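Local coordinates for periplasmic branched-chain amino acid-binding protein (Burkholderia mallei, PDB 3I09) that probably captures branched-chain amino acids or related small carboxylates in the periplasm for an ABC transporter, and here holds acetoacetic acid, at residues A[15-20]-A[77-82]; A[125-130]-A[248-253]; A[141-146]-A[162-167]; A[145-150]-A[155-160]; A[175-180]-A[201-206]. All coordinates share one frame; numbering follows the deposited sequence. Where two conformers were deposited one is given.

Interactions 1 and 4 meet at the ligand, Tyr17 OH lying 2.7 Å from Tyr150 OH, a probable hydrogen bond between the two lobes; their centres are about 16 Å apart. Interaction 5, its centre about 13 Å from that of interaction 1, joins the same cleft through Leu16 O and Gly206 N, 3.1 Å apart. Interactions 3, 4 and 5 share one parallel sheet. Interactions 3 and 4 both use strand 142-148 and helix 151-166. The centres of interactions 4 and 5 are about 8 Å apart. Interaction 2 packs behind the helix of interaction 4, with Ala128 CB 3.6 Å from Thr160 OG1, and its nearest atoms remain about 9 Å from those of interaction 1.

Interaction 1: A[15-20]-A[77-82]; sequences GLYADI and GGTNSA. With AAE (acetoacetic acid), chain C.
Van der Waals packing of Tyr17 against Thr79 brings the loop 15-20 up to the segment 77-82, at the N-terminus of helix 81-94. Tyr17 CB lies 3.5 Å from Thr79 OG1, and the ring passes obliquely by Thr79 CB. Leu16 CG sits over the centre of one ring face; on the opposite face, offset toward the rim, lies methyl C9 of the acetoacetic acid. Ile20 CD1 reaches this methyl at 3.8 Å, so C9 packs on Tyr17 and Ile20 of 15-20, while Thr79 touches the keto oxygen.

No direct hydrogen bond joins the segments. A water bridges them instead, donating to Tyr17 O and accepting from Thr79 OG1 at 2.7 Å. The threonine hydroxyl is turned between its own backbone N and carbonyl carbon (chi1 51°), which presents it to that water.

Polar binding of the ligand falls to 77-82. Asn80 N donates to the keto oxygen O8 over 2.9 Å in a nearly straight bond (172°). The carboxylate is taken by Ser81 N, which donates to O3 at 2.8 Å, and by Ser81 OG, which donates to O1. Asn80 also caps the helix, its OD1 accepting a weak bond from Ala82 N while ND2 is hydrogen-bonded to Asn54 OD1. A backbone amide and a serine hydroxyl at a helix N-terminus holding the ligand carboxylate are characteristic of the cleft of type I periplasmic binding proteins.

Interaction 2: A[125-130]-A[248-253]; sequences MALAKG and VLTDSW
Helix-on-strand packing joins helix 124-137 to strand 248-251, with Thr250 set against Gly130, Leu127 and Ala126. The two short segments run roughly antiparallel, at 146° between their directions, and their axes approach to 7.8 Å. At Gly130, which has no side chain, the helix backbone itself meets the threonine: the two CA atoms, Gly130 CA and Thr250 CA, are 5.7 Å apart, and Thr250 OG1 rests 3.4 Å from Gly130 CA.

Each branch of Thr250 has its own neighbour. The hydroxyl stands beside the backbone N of its own residue (chi1 -64°), which turns it onto the glycine; its hydrogen-bonding partner is Thr131 OG1, one residue farther along the helix. The methyl CG2 points to the helix backbone, 3.9 Å from Ala126 O, an oxygen already engaged by Gly130 N. Leu127 also reaches the threonine: its CD2 lies 3.7 Å from Thr250 O and 4.1 Å from Thr250 CB, the two side chains crossing at a slant. All four touching residues are buried.

At the strand's last residue, Asp251 OD1 takes the amide of Ser252 at 2.8 Å and also the hydroxyl of Ser278. Strand 248-251 pairs with strand 329-338, while Leu127 leans on Leu156 of helix 151-166. The contact is thus alpha/beta packing in the periplasmic binding protein fold, with a helix glycine facing a strand threonine.

Interaction 3: A[141-146]-A[162-167]; sequences KTWFFL and DVVKAN
Val164 CG2 stands squarely over the indole of Trp143, in a CH-pi contact 3.5 Å from the centroid of the five-membered ring and only 12° off its normal. The closest ring atom is CE2, at 3.4 Å. Both torsions contribute. Trp143 carries CG beside its backbone N (chi1 -70°), laying the ring flat before the helix, while Val164 sends CG1 anti to its own N (chi1 169°). Both methyls thereby lie on the five-membered-ring side, CG2 over its centre and CG1 3.6 Å from Trp143 CD1; CG1 also lies 3.9 Å from Lys141 O. The ring is further fixed by NE1, which is hydrogen-bonded to Gly140 O.

In one of its two modelled conformers, Lys141 directs NZ to Val136 O, its hydrogen-bonding partner. Asn167, just past the last helical residue, folds its amide back so that ND2 donates to Val163 O at 3.0 Å, while OD1 accepts from Lys137.

Strand 142-148 and helix 151-166 are the first two elements of a beta-alpha-beta unit completed by strand 170-177, and helix 124-137 flanks them, touching Trp143 through Val135 and Val136.

Interaction 4: A[145-150]-A[155-160]; sequences FLTADY and ALEKNT. With AAE (acetoacetic acid), chain C.
Phe145 and Thr147, two residues apart on strand 142-148, both face Glu157 on helix 151-166. The aliphatic part of the glutamate lies over the phenyl ring: CG is 4.2 Å from the Phe145 centroid, 23° off the normal and displaced toward the rim, a CH-pi contact. Ring and carboxylate planes are only 10° apart, so the acid group is nearly parallel to the phenyl. Thr160 meets the same ring differently, placing CG2 in its plane at the edge, 3.7 Å from Phe145 CE1. One turn of helix therefore touches both a face and an edge of Phe145.

Glu157 and Thr147 cross at about a right angle. With CG anti to the backbone N (chi1 176°) and the chain extended beyond it, the glutamate reaches back to the strand. In one of its two modelled conformers, Glu157 OE1 comes to 2.5 Å from Thr147 OG1, so short that the exact geometry of this hydrogen bond is doubtful. Thr160 OG1 turns instead to its own helix and donates to Leu156 O at 2.8 Å; that oxygen also receives Thr160 N, from the opposite face of the carbonyl.

Beyond the end of the strand, Tyr150 precedes the helix as its N-cap residue and donates from OH to the ligand carboxylate oxygen O3 at 2.6 Å, while sharing a hydrogen bond with Tyr17 OH. In the same Glu157 conformer, Glu174 OE1 lies close to Glu157 OE1, a pairing of like charges that may raise the proton affinity of one carboxylate, perhaps partly offset by the threonine hydroxyl.

Interaction 5: A[175-180]-A[201-206]; sequences VRHPLS and LANAGG
His177 lays its imidazole across the side chain of Asn203, the two meeting at about a right angle with ring and amide planes 65° apart. This contact closes the C-terminal ends of two strands of the parallel sheet, 170-177 and 198-202, which are separated in that sheet by strand 142-148 and lead into loops at the ligand cleft of a periplasmic binding protein fold.

Asn203 ND2 donates to His177 NE2 over 3.0 Å, nearly straight at 168°. The acceptor lies exactly in the amide plane of Asn203, whereas the donor is tilted 32° from the imidazole plane. Beside this bond, Asn203 CB sits at the ring edge, in its plane, 3.5 Å from His177 NE2. Asn203 CG stands between the backbone N and the carbonyl carbon, which lifts the amide toward the histidine; its OD1 is bound to Thr208 OG1 on helix 205-217, so both ends of the amide are held.

Since NE2 accepts, the proton of the ring is on ND1, consistent with a neutral imidazole. Phe184 meets this imidazole edge-to-face. Asn203 directly precedes Ala204, which touches the acetoacetic acid and Tyr17, so the bond lies one residue away from a ligand-touching position. On the other side of the ring, His177 ND1 donates to Pro178 O at 2.8 Å, approaching from above the carbonyl plane.

Interaction 1: A[15-20]-A[77-82]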
# COMPACT_ATOMS: atom_id res chain seq x y z
N GLY A 15 9.14 7.65 10.86
CA GLY A 15 7.87 8.07 11.46
C GLY A 15 6.82 6.94 11.52
O GLY A 15 7.17 5.76 11.68
N LEU A 16 5.56 7.33 11.40
CA LEU A 16 4.44 6.44 11.70
C LEU A 16 4.29 5.26 10.70
O LEU A 16 3.51 4.35 10.96
CB LEU A 16 3.14 7.22 11.75
CG LEU A 16 2.47 7.63 10.43
CD1 LEU A 16 1.10 8.20 10.73
CD2 LEU A 16 3.30 8.67 9.63
N TYR A 17 5.00 5.31 9.57
CA TYR A 17 4.95 4.22 8.57
C TYR A 17 6.24 3.37 8.50
O TYR A 17 6.34 2.48 7.65
CB TYR A 17 4.63 4.79 7.17
CG TYR A 17 3.31 5.53 7.11
CD1 TYR A 17 2.20 5.04 7.73
CD2 TYR A 17 3.19 6.74 6.38
CE1 TYR A 17 0.97 5.70 7.64
CE2 TYR A 17 1.98 7.41 6.31
CZ TYR A 17 0.87 6.88 6.94
OH TYR A 17 -0.36 7.52 6.88
N ALA A 18 7.17 3.59 9.42
CA ALA A 18 8.49 2.93 9.34
C ALA A 18 8.37 1.41 9.52
O ALA A 18 9.05 0.66 8.81
CB ALA A 18 9.47 3.51 10.38
N ASP A 19 7.50 0.96 10.41
CA ASP A 19 7.44 -0.47 10.73
C ASP A 19 6.85 -1.26 9.60
O ASP A 19 7.27 -2.37 9.35
CB ASP A 19 6.61 -0.74 12.00
CG ASP A 19 7.26 -0.27 13.26
OD1 ASP A 19 8.51 -0.21 13.32
OD2 ASP A 19 6.50 0.02 14.21
N ILE A 20 5.86 -0.70 8.91
CA ILE A 20 5.15 -1.45 7.87
C ILE A 20 5.96 -1.51 6.54
O ILE A 20 5.67 -2.31 5.65
CB ILE A 20 3.72 -0.86 7.60
CG1 ILE A 20 3.80 0.61 7.17
CG2 ILE A 20 2.80 -1.01 8.81
CD1 ILE A 20 2.48 1.14 6.66
N GLY A 77 8.90 3.74 -5.02
CA GLY A 77 8.19 4.64 -4.13
C GLY A 77 7.66 3.86 -2.94
O GLY A 77 6.96 2.85 -3.08
N GLY A 78 7.94 4.36 -1.74
CA GLY A 78 7.43 3.74 -0.52
C GLY A 78 6.14 4.38 -0.04
O GLY A 78 5.22 4.64 -0.82
N THR A 79 6.05 4.56 1.26
CA THR A 79 4.82 5.00 1.90
C THR A 79 4.60 6.51 1.70
O THR A 79 5.49 7.24 1.28
CB THR A 79 4.83 4.62 3.39
OG1 THR A 79 6.04 5.07 3.99
CG2 THR A 79 4.73 3.07 3.58
N ASN A 80 3.36 6.92 1.98
CA ASN A 80 2.91 8.30 2.02
C ASN A 80 2.50 8.81 0.61
O ASN A 80 3.36 9.05 -0.24
CB ASN A 80 3.93 9.21 2.69
CG ASN A 80 3.41 10.64 2.87
OD1 ASN A 80 2.77 11.20 1.94
ND2 ASN A 80 3.66 11.25 4.04
N SER A 81 1.19 8.92 0.39
CA SER A 81 0.68 9.28 -0.92
C SER A 81 1.07 10.70 -1.37
O SER A 81 1.14 10.94 -2.55
CB SER A 81 -0.84 9.13 -1.01
OG SER A 81 -1.24 7.77 -1.03
N ALA A 82 1.31 11.62 -0.43
CA ALA A 82 1.76 12.97 -0.83
C ALA A 82 3.15 12.83 -1.48
O ALA A 82 3.41 13.43 -2.55
CB ALA A 82 1.80 13.94 0.35
O1 AAE C . -0.72 6.16 0.87
C2 AAE C . -0.49 6.42 2.07
O3 AAE C . -0.18 7.56 2.46
C4 AAE C . -0.67 5.30 3.09
C5 AAE C . 0.63 4.58 3.33
O8 AAE C . 1.62 4.74 2.58
C9 AAE C . 0.58 3.54 4.41
O HOH W 1 7.73 3.44 5.35

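Interaction 2: A[125-130]-A[248-253]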
# COMPACT_ATOMS: atom_id res chain seq x y z
N MSE A 125 -8.99 2.40 -4.08
CA MSE A 125 -10.19 1.81 -4.68
C MSE A 125 -10.36 0.34 -4.23
O MSE A 125 -11.45 -0.06 -3.88
CB MSE A 125 -10.12 1.93 -6.21
CG MSE A 125 -11.23 1.30 -6.93
SE MSE A 125 -12.89 2.31 -6.55
CE MSE A 125 -12.55 3.77 -7.76
N ALA A 126 -9.30 -0.46 -4.25
CA ALA A 126 -9.38 -1.84 -3.79
C ALA A 126 -9.75 -1.92 -2.32
O ALA A 126 -10.54 -2.79 -1.95
CB ALA A 126 -8.06 -2.60 -4.04
N LEU A 127 -9.19 -1.03 -1.48
CA LEU A 127 -9.56 -0.98 -0.05
C LEU A 127 -11.05 -0.74 0.14
O LEU A 127 -11.72 -1.45 0.90
CB LEU A 127 -8.74 0.06 0.72
CG LEU A 127 -7.22 -0.14 0.74
CD1 LEU A 127 -6.50 1.01 1.43
CD2 LEU A 127 -6.82 -1.52 1.36
N ALA A 128 -11.55 0.26 -0.58
CA ALA A 128 -12.95 0.64 -0.51
C ALA A 128 -13.87 -0.47 -0.99
O ALA A 128 -14.86 -0.81 -0.34
CB ALA A 128 -13.16 1.90 -1.36
N LYS A 129 -13.56 -1.03 -2.15
CA LYS A 129 -14.34 -2.10 -2.72
C LYS A 129 -14.30 -3.36 -1.86
O LYS A 129 -15.30 -4.07 -1.79
CB LYS A 129 -13.89 -2.40 -4.14
CG LYS A 129 -14.31 -1.26 -5.13
CD LYS A 129 -13.68 -1.44 -6.54
CE LYS A 129 -14.40 -2.50 -7.41
NZ LYS A 129 -13.91 -2.47 -8.88
N GLY A 130 -13.20 -3.63 -1.19
CA GLY A 130 -13.15 -4.77 -0.31
C GLY A 130 -13.92 -4.58 0.99
O GLY A 130 -15.03 -5.13 1.22
N VAL A 248 -12.58 -6.41 9.98
CA VAL A 248 -12.48 -6.88 8.61
C VAL A 248 -11.56 -5.93 7.84
O VAL A 248 -11.61 -4.69 7.97
CB VAL A 248 -13.86 -6.96 7.98
CG1 VAL A 248 -13.75 -7.24 6.51
CG2 VAL A 248 -14.72 -8.06 8.72
N LEU A 249 -10.65 -6.51 7.08
CA LEU A 249 -9.70 -5.69 6.36
C LEU A 249 -9.42 -6.29 4.99
O LEU A 249 -9.72 -7.46 4.74
CB LEU A 249 -8.43 -5.49 7.18
CG LEU A 249 -7.68 -6.71 7.61
CD1 LEU A 249 -6.74 -7.00 6.52
CD2 LEU A 249 -6.92 -6.50 8.97
N THR A 250 -8.85 -5.46 4.12
CA THR A 250 -8.47 -5.84 2.78
C THR A 250 -6.95 -5.77 2.69
O THR A 250 -6.37 -4.73 3.06
CB THR A 250 -9.10 -4.91 1.71
OG1 THR A 250 -10.50 -5.06 1.75
CG2 THR A 250 -8.69 -5.31 0.30
N ASP A 251 -6.30 -6.84 2.24
CA ASP A 251 -4.82 -6.77 2.08
C ASP A 251 -4.41 -7.53 0.84
O ASP A 251 -5.20 -8.30 0.30
CB ASP A 251 -4.08 -7.29 3.32
CG ASP A 251 -2.63 -6.65 3.51
OD1 ASP A 251 -2.06 -6.06 2.56
OD2 ASP A 251 -2.10 -6.65 4.66
N SER A 252 -3.18 -7.33 0.37
CA SER A 252 -2.74 -7.98 -0.86
C SER A 252 -1.95 -9.24 -0.65
O SER A 252 -1.69 -9.95 -1.62
CB SER A 252 -1.89 -7.00 -1.70
OG SER A 252 -0.65 -6.73 -1.07
N TRP A 253 -1.48 -9.49 0.57
CA TRP A 253 -0.55 -10.61 0.83
C TRP A 253 -0.47 -10.83 2.32
O TRP A 253 -0.61 -9.88 3.10
CB TRP A 253 0.82 -10.26 0.29
CG TRP A 253 1.84 -11.33 0.33
CD1 TRP A 253 2.09 -12.25 -0.64
CD2 TRP A 253 2.80 -11.58 1.37
NE1 TRP A 253 3.14 -13.07 -0.28
CE2 TRP A 253 3.60 -12.66 0.95
CE3 TRP A 253 3.06 -10.99 2.61
CZ2 TRP A 253 4.63 -13.19 1.75
CZ3 TRP A 253 4.13 -11.47 3.37
CH2 TRP A 253 4.87 -12.57 2.96

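Interaction 3: A[141-146]-A[162-167]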
# COMPACT_ATOMS: atom_id res chain seq x y z
N LYS A 141 -24.65 0.32 7.51
CA LYS A 141 -25.22 1.21 6.50
C LYS A 141 -24.83 2.67 6.70
O LYS A 141 -24.61 3.37 5.72
CB LYS A 141 -26.74 1.10 6.46
CG LYS A 141 -27.27 -0.29 6.13
CD LYS A 141 -26.72 -0.88 4.82
CE LYS A 141 -27.21 -2.33 4.64
NZ LYS A 141 -26.87 -2.93 3.33
N THR A 142 -24.75 3.13 7.96
CA THR A 142 -24.41 4.54 8.22
C THR A 142 -22.98 4.73 8.70
O THR A 142 -22.54 4.02 9.62
CB THR A 142 -25.38 5.28 9.17
OG1 THR A 142 -25.30 4.73 10.49
CG2 THR A 142 -26.79 5.19 8.67
N TRP A 143 -22.29 5.70 8.09
CA TRP A 143 -20.84 5.92 8.25
C TRP A 143 -20.47 7.33 8.65
O TRP A 143 -21.07 8.29 8.15
CB TRP A 143 -20.07 5.61 6.96
CG TRP A 143 -20.02 4.16 6.59
CD1 TRP A 143 -21.09 3.35 6.36
CD2 TRP A 143 -18.86 3.35 6.43
NE1 TRP A 143 -20.67 2.09 6.05
CE2 TRP A 143 -19.30 2.05 6.08
CE3 TRP A 143 -17.48 3.58 6.52
CZ2 TRP A 143 -18.42 1.00 5.83
CZ3 TRP A 143 -16.62 2.54 6.28
CH2 TRP A 143 -17.09 1.26 5.95
N PHE A 144 -19.45 7.44 9.50
CA PHE A 144 -18.77 8.70 9.80
C PHE A 144 -17.28 8.44 9.61
O PHE A 144 -16.75 7.42 10.10
CB PHE A 144 -19.07 9.19 11.21
CG PHE A 144 -18.65 10.63 11.47
CD1 PHE A 144 -17.37 10.92 11.91
CD2 PHE A 144 -19.54 11.68 11.26
CE1 PHE A 144 -16.99 12.24 12.15
CE2 PHE A 144 -19.17 13.00 11.51
CZ PHE A 144 -17.89 13.27 11.94
N PHE A 145 -16.59 9.32 8.88
CA PHE A 145 -15.15 9.11 8.61
C PHE A 145 -14.25 9.91 9.54
O PHE A 145 -14.52 11.10 9.85
CB PHE A 145 -14.81 9.41 7.15
CG PHE A 145 -15.38 8.43 6.18
CD1 PHE A 145 -14.72 7.26 5.90
CD2 PHE A 145 -16.62 8.66 5.58
CE1 PHE A 145 -15.25 6.32 5.04
CE2 PHE A 145 -17.16 7.72 4.69
CZ PHE A 145 -16.47 6.56 4.43
N LEU A 146 -13.18 9.24 9.97
CA LEU A 146 -12.03 9.91 10.59
C LEU A 146 -10.94 9.85 9.53
O LEU A 146 -10.45 8.77 9.18
CB LEU A 146 -11.59 9.17 11.85
CG LEU A 146 -10.37 9.67 12.62
CD1 LEU A 146 -10.57 11.12 13.12
CD2 LEU A 146 -10.05 8.76 13.81
N ASP A 162 -18.07 6.64 -1.79
CA ASP A 162 -18.72 6.24 -3.06
C ASP A 162 -19.23 4.80 -3.00
O ASP A 162 -20.37 4.54 -3.42
CB ASP A 162 -17.80 6.41 -4.25
CG ASP A 162 -17.55 7.88 -4.62
OD1 ASP A 162 -18.30 8.79 -4.18
OD2 ASP A 162 -16.58 8.12 -5.37
N VAL A 163 -18.43 3.88 -2.46
CA VAL A 163 -18.88 2.47 -2.30
C VAL A 163 -20.05 2.34 -1.35
O VAL A 163 -21.05 1.66 -1.66
CB VAL A 163 -17.71 1.57 -1.87
CG1 VAL A 163 -18.19 0.16 -1.47
CG2 VAL A 163 -16.71 1.49 -2.98
N VAL A 164 -19.96 3.01 -0.19
CA VAL A 164 -21.05 3.01 0.78
C VAL A 164 -22.37 3.46 0.13
O VAL A 164 -23.40 2.78 0.24
CB VAL A 164 -20.71 3.88 2.03
CG1 VAL A 164 -21.98 4.09 2.93
CG2 VAL A 164 -19.59 3.19 2.84
N LYS A 165 -22.33 4.59 -0.56
CA LYS A 165 -23.53 5.11 -1.22
C LYS A 165 -24.04 4.20 -2.34
O LYS A 165 -25.24 3.96 -2.44
CB LYS A 165 -23.29 6.53 -1.71
CG LYS A 165 -23.07 7.56 -0.60
CD LYS A 165 -22.51 8.88 -1.17
CE LYS A 165 -21.98 9.81 -0.09
NZ LYS A 165 -21.21 10.98 -0.66
N ALA A 166 -23.13 3.68 -3.16
CA ALA A 166 -23.49 2.73 -4.21
C ALA A 166 -24.21 1.48 -3.68
O ALA A 166 -25.00 0.89 -4.40
CB ALA A 166 -22.27 2.30 -4.97
N ASN A 167 -23.92 1.09 -2.43
CA ASN A 167 -24.47 -0.12 -1.84
C ASN A 167 -25.61 0.13 -0.86
O ASN A 167 -25.94 -0.73 -0.04
CB ASN A 167 -23.35 -0.92 -1.17
CG ASN A 167 -22.52 -1.70 -2.16
OD1 ASN A 167 -22.88 -2.82 -2.53
ND2 ASN A 167 -21.38 -1.14 -2.58

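Interaction 4: A[145-150]-A[155-160]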
# COMPACT_ATOMS: atom_id res chain seq x y z
N PHE A 145 -16.59 9.32 8.88
CA PHE A 145 -15.15 9.11 8.61
C PHE A 145 -14.25 9.91 9.54
O PHE A 145 -14.52 11.10 9.85
CB PHE A 145 -14.81 9.41 7.15
CG PHE A 145 -15.38 8.43 6.18
CD1 PHE A 145 -14.72 7.26 5.90
CD2 PHE A 145 -16.62 8.66 5.58
CE1 PHE A 145 -15.25 6.32 5.04
CE2 PHE A 145 -17.16 7.72 4.69
CZ PHE A 145 -16.47 6.56 4.43
N LEU A 146 -13.18 9.24 9.97
CA LEU A 146 -12.03 9.91 10.59
C LEU A 146 -10.94 9.85 9.53
O LEU A 146 -10.45 8.77 9.18
CB LEU A 146 -11.59 9.17 11.85
CG LEU A 146 -10.37 9.67 12.62
CD1 LEU A 146 -10.57 11.12 13.12
CD2 LEU A 146 -10.05 8.76 13.81
N THR A 147 -10.53 11.01 9.02
CA THR A 147 -9.75 11.05 7.80
C THR A 147 -8.44 11.80 7.98
O THR A 147 -8.44 12.99 8.38
CB THR A 147 -10.56 11.75 6.70
OG1 THR A 147 -11.80 11.03 6.51
CG2 THR A 147 -9.78 11.87 5.37
N ALA A 148 -7.33 11.15 7.65
CA ALA A 148 -6.03 11.81 7.67
C ALA A 148 -6.02 12.94 6.63
O ALA A 148 -6.37 12.74 5.47
CB ALA A 148 -4.88 10.83 7.39
N ASP A 149 -5.56 14.10 7.07
CA ASP A 149 -5.63 15.33 6.27
C ASP A 149 -4.51 15.48 5.27
O ASP A 149 -3.65 16.34 5.42
CB ASP A 149 -5.67 16.56 7.22
CG ASP A 149 -6.01 17.87 6.49
OD1 ASP A 149 -6.53 17.83 5.34
OD2 ASP A 149 -5.77 18.96 7.10
N TYR A 150 -4.50 14.60 4.27
CA TYR A 150 -3.56 14.67 3.16
C TYR A 150 -4.08 13.74 2.06
O TYR A 150 -5.15 13.18 2.21
CB TYR A 150 -2.11 14.33 3.57
CG TYR A 150 -1.82 12.88 3.83
CD1 TYR A 150 -2.43 12.20 4.87
CD2 TYR A 150 -0.84 12.21 3.09
CE1 TYR A 150 -2.13 10.84 5.13
CE2 TYR A 150 -0.54 10.89 3.34
CZ TYR A 150 -1.16 10.21 4.37
OH TYR A 150 -0.82 8.88 4.60
N ALA A 155 -8.36 10.60 -0.63
CA ALA A 155 -8.66 9.62 -1.66
C ALA A 155 -9.44 8.44 -1.08
O ALA A 155 -10.43 8.00 -1.68
CB ALA A 155 -7.40 9.12 -2.34
N LEU A 156 -9.06 8.00 0.11
CA LEU A 156 -9.65 6.78 0.66
C LEU A 156 -11.04 7.09 1.13
O LEU A 156 -11.93 6.29 0.92
CB LEU A 156 -8.81 6.21 1.81
CG LEU A 156 -9.31 4.95 2.54
CD1 LEU A 156 -9.58 3.76 1.57
CD2 LEU A 156 -8.25 4.56 3.55
N GLU A 157 -11.24 8.25 1.74
CA GLU A 157 -12.57 8.68 2.15
C GLU A 157 -13.48 8.78 0.92
O GLU A 157 -14.63 8.35 0.95
CB GLU A 157 -12.53 10.02 2.91
CG GLU A 157 -13.93 10.56 3.29
CD GLU A 157 -13.92 11.96 3.91
OE1 GLU A 157 -13.05 12.27 4.76
OE2 GLU A 157 -14.82 12.75 3.58
N LYS A 158 -12.98 9.36 -0.16
CA LYS A 158 -13.83 9.49 -1.35
C LYS A 158 -14.21 8.13 -1.97
O LYS A 158 -15.38 7.90 -2.25
CB LYS A 158 -13.19 10.40 -2.41
CG LYS A 158 -13.87 10.43 -3.77
CD LYS A 158 -15.21 11.09 -3.74
CE LYS A 158 -15.59 11.68 -5.12
NZ LYS A 158 -15.58 10.65 -6.21
N ASN A 159 -13.22 7.24 -2.14
CA ASN A 159 -13.49 5.91 -2.70
C ASN A 159 -14.49 5.18 -1.80
O ASN A 159 -15.44 4.57 -2.25
CB ASN A 159 -12.22 5.05 -2.77
CG ASN A 159 -11.24 5.47 -3.88
OD1 ASN A 159 -10.05 5.54 -3.62
ND2 ASN A 159 -11.72 5.70 -5.10
N THR A 160 -14.27 5.24 -0.50
CA THR A 160 -15.10 4.47 0.44
C THR A 160 -16.52 5.06 0.53
O THR A 160 -17.51 4.30 0.52
CB THR A 160 -14.44 4.35 1.82
OG1 THR A 160 -13.10 3.83 1.68
CG2 THR A 160 -15.27 3.43 2.77
O1 AAE C . -0.72 6.16 0.87
C2 AAE C . -0.49 6.42 2.07
O3 AAE C . -0.18 7.56 2.46
C4 AAE C . -0.67 5.30 3.09
C5 AAE C . 0.63 4.58 3.33
O8 AAE C . 1.62 4.74 2.58
C9 AAE C . 0.58 3.54 4.41

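Interaction 5: A[175-180]-A[201-206]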
# COMPACT_ATOMS: atom_id res chain seq x y z
N VAL A 175 -14.55 13.91 9.93
CA VAL A 175 -13.69 14.82 10.68
C VAL A 175 -12.25 14.53 10.26
O VAL A 175 -11.87 13.38 10.10
CB VAL A 175 -13.86 14.74 12.22
CG1 VAL A 175 -13.46 13.36 12.79
CG2 VAL A 175 -13.06 15.85 12.89
N ARG A 176 -11.46 15.58 10.04
CA ARG A 176 -10.06 15.45 9.61
C ARG A 176 -9.14 15.53 10.79
O ARG A 176 -9.46 16.17 11.82
CB ARG A 176 -9.67 16.60 8.70
CG ARG A 176 -10.49 16.70 7.48
CD ARG A 176 -9.82 16.20 6.28
NE ARG A 176 -10.63 16.56 5.11
CZ ARG A 176 -10.40 17.57 4.29
NH1 ARG A 176 -9.33 18.35 4.43
NH2 ARG A 176 -11.23 17.76 3.28
N HIS A 177 -8.01 14.81 10.67
CA HIS A 177 -6.97 14.90 11.65
C HIS A 177 -5.65 15.08 10.92
O HIS A 177 -5.51 14.59 9.81
CB HIS A 177 -6.94 13.68 12.57
CG HIS A 177 -6.55 12.38 11.89
ND1 HIS A 177 -5.24 12.01 11.71
CD2 HIS A 177 -7.31 11.36 11.42
CE1 HIS A 177 -5.20 10.81 11.13
NE2 HIS A 177 -6.45 10.39 10.96
N PRO A 178 -4.69 15.76 11.54
CA PRO A 178 -3.38 15.86 10.95
C PRO A 178 -2.69 14.49 10.88
O PRO A 178 -2.93 13.62 11.73
CB PRO A 178 -2.62 16.79 11.92
CG PRO A 178 -3.33 16.65 13.23
CD PRO A 178 -4.76 16.44 12.85
N LEU A 179 -1.83 14.33 9.89
CA LEU A 179 -0.99 13.13 9.77
C LEU A 179 -0.18 13.00 11.05
O LEU A 179 0.38 13.98 11.55
CB LEU A 179 -0.09 13.21 8.54
CG LEU A 179 0.87 12.03 8.31
CD1 LEU A 179 0.04 10.78 8.10
CD2 LEU A 179 1.87 12.24 7.15
N SER A 180 -0.16 11.80 11.61
CA SER A 180 0.54 11.51 12.84
C SER A 180 0.03 12.36 14.03
O SER A 180 0.83 12.96 14.78
CB SER A 180 2.04 11.71 12.63
OG SER A 180 2.77 10.87 13.49
N LEU A 201 -12.07 4.46 9.38
CA LEU A 201 -10.73 4.97 9.63
C LEU A 201 -9.98 5.16 8.32
O LEU A 201 -9.37 4.21 7.80
CB LEU A 201 -9.98 3.98 10.51
CG LEU A 201 -10.63 3.77 11.86
CD1 LEU A 201 -9.91 2.65 12.64
CD2 LEU A 201 -10.68 5.07 12.67
N ALA A 202 -10.09 6.36 7.75
CA ALA A 202 -9.43 6.69 6.49
C ALA A 202 -8.05 7.24 6.82
O ALA A 202 -7.73 8.42 6.60
CB ALA A 202 -10.28 7.72 5.67
N ASN A 203 -7.21 6.36 7.36
CA ASN A 203 -5.88 6.73 7.82
C ASN A 203 -5.08 5.43 7.87
O ASN A 203 -5.61 4.41 7.46
CB ASN A 203 -5.92 7.49 9.15
CG ASN A 203 -6.57 6.70 10.30
OD1 ASN A 203 -6.64 5.48 10.31
ND2 ASN A 203 -6.94 7.43 11.36
N ALA A 204 -3.84 5.47 8.32
CA ALA A 204 -2.96 4.29 8.20
C ALA A 204 -1.89 4.27 9.28
O ALA A 204 -1.64 5.28 9.95
CB ALA A 204 -2.29 4.29 6.84
N GLY A 205 -1.25 3.13 9.42
CA GLY A 205 -0.09 3.02 10.27
C GLY A 205 -0.30 3.47 11.70
O GLY A 205 -1.30 3.11 12.34
N GLY A 206 0.63 4.27 12.21
CA GLY A 206 0.54 4.75 13.60
C GLY A 206 -0.75 5.50 13.90
O GLY A 206 -1.23 5.46 15.04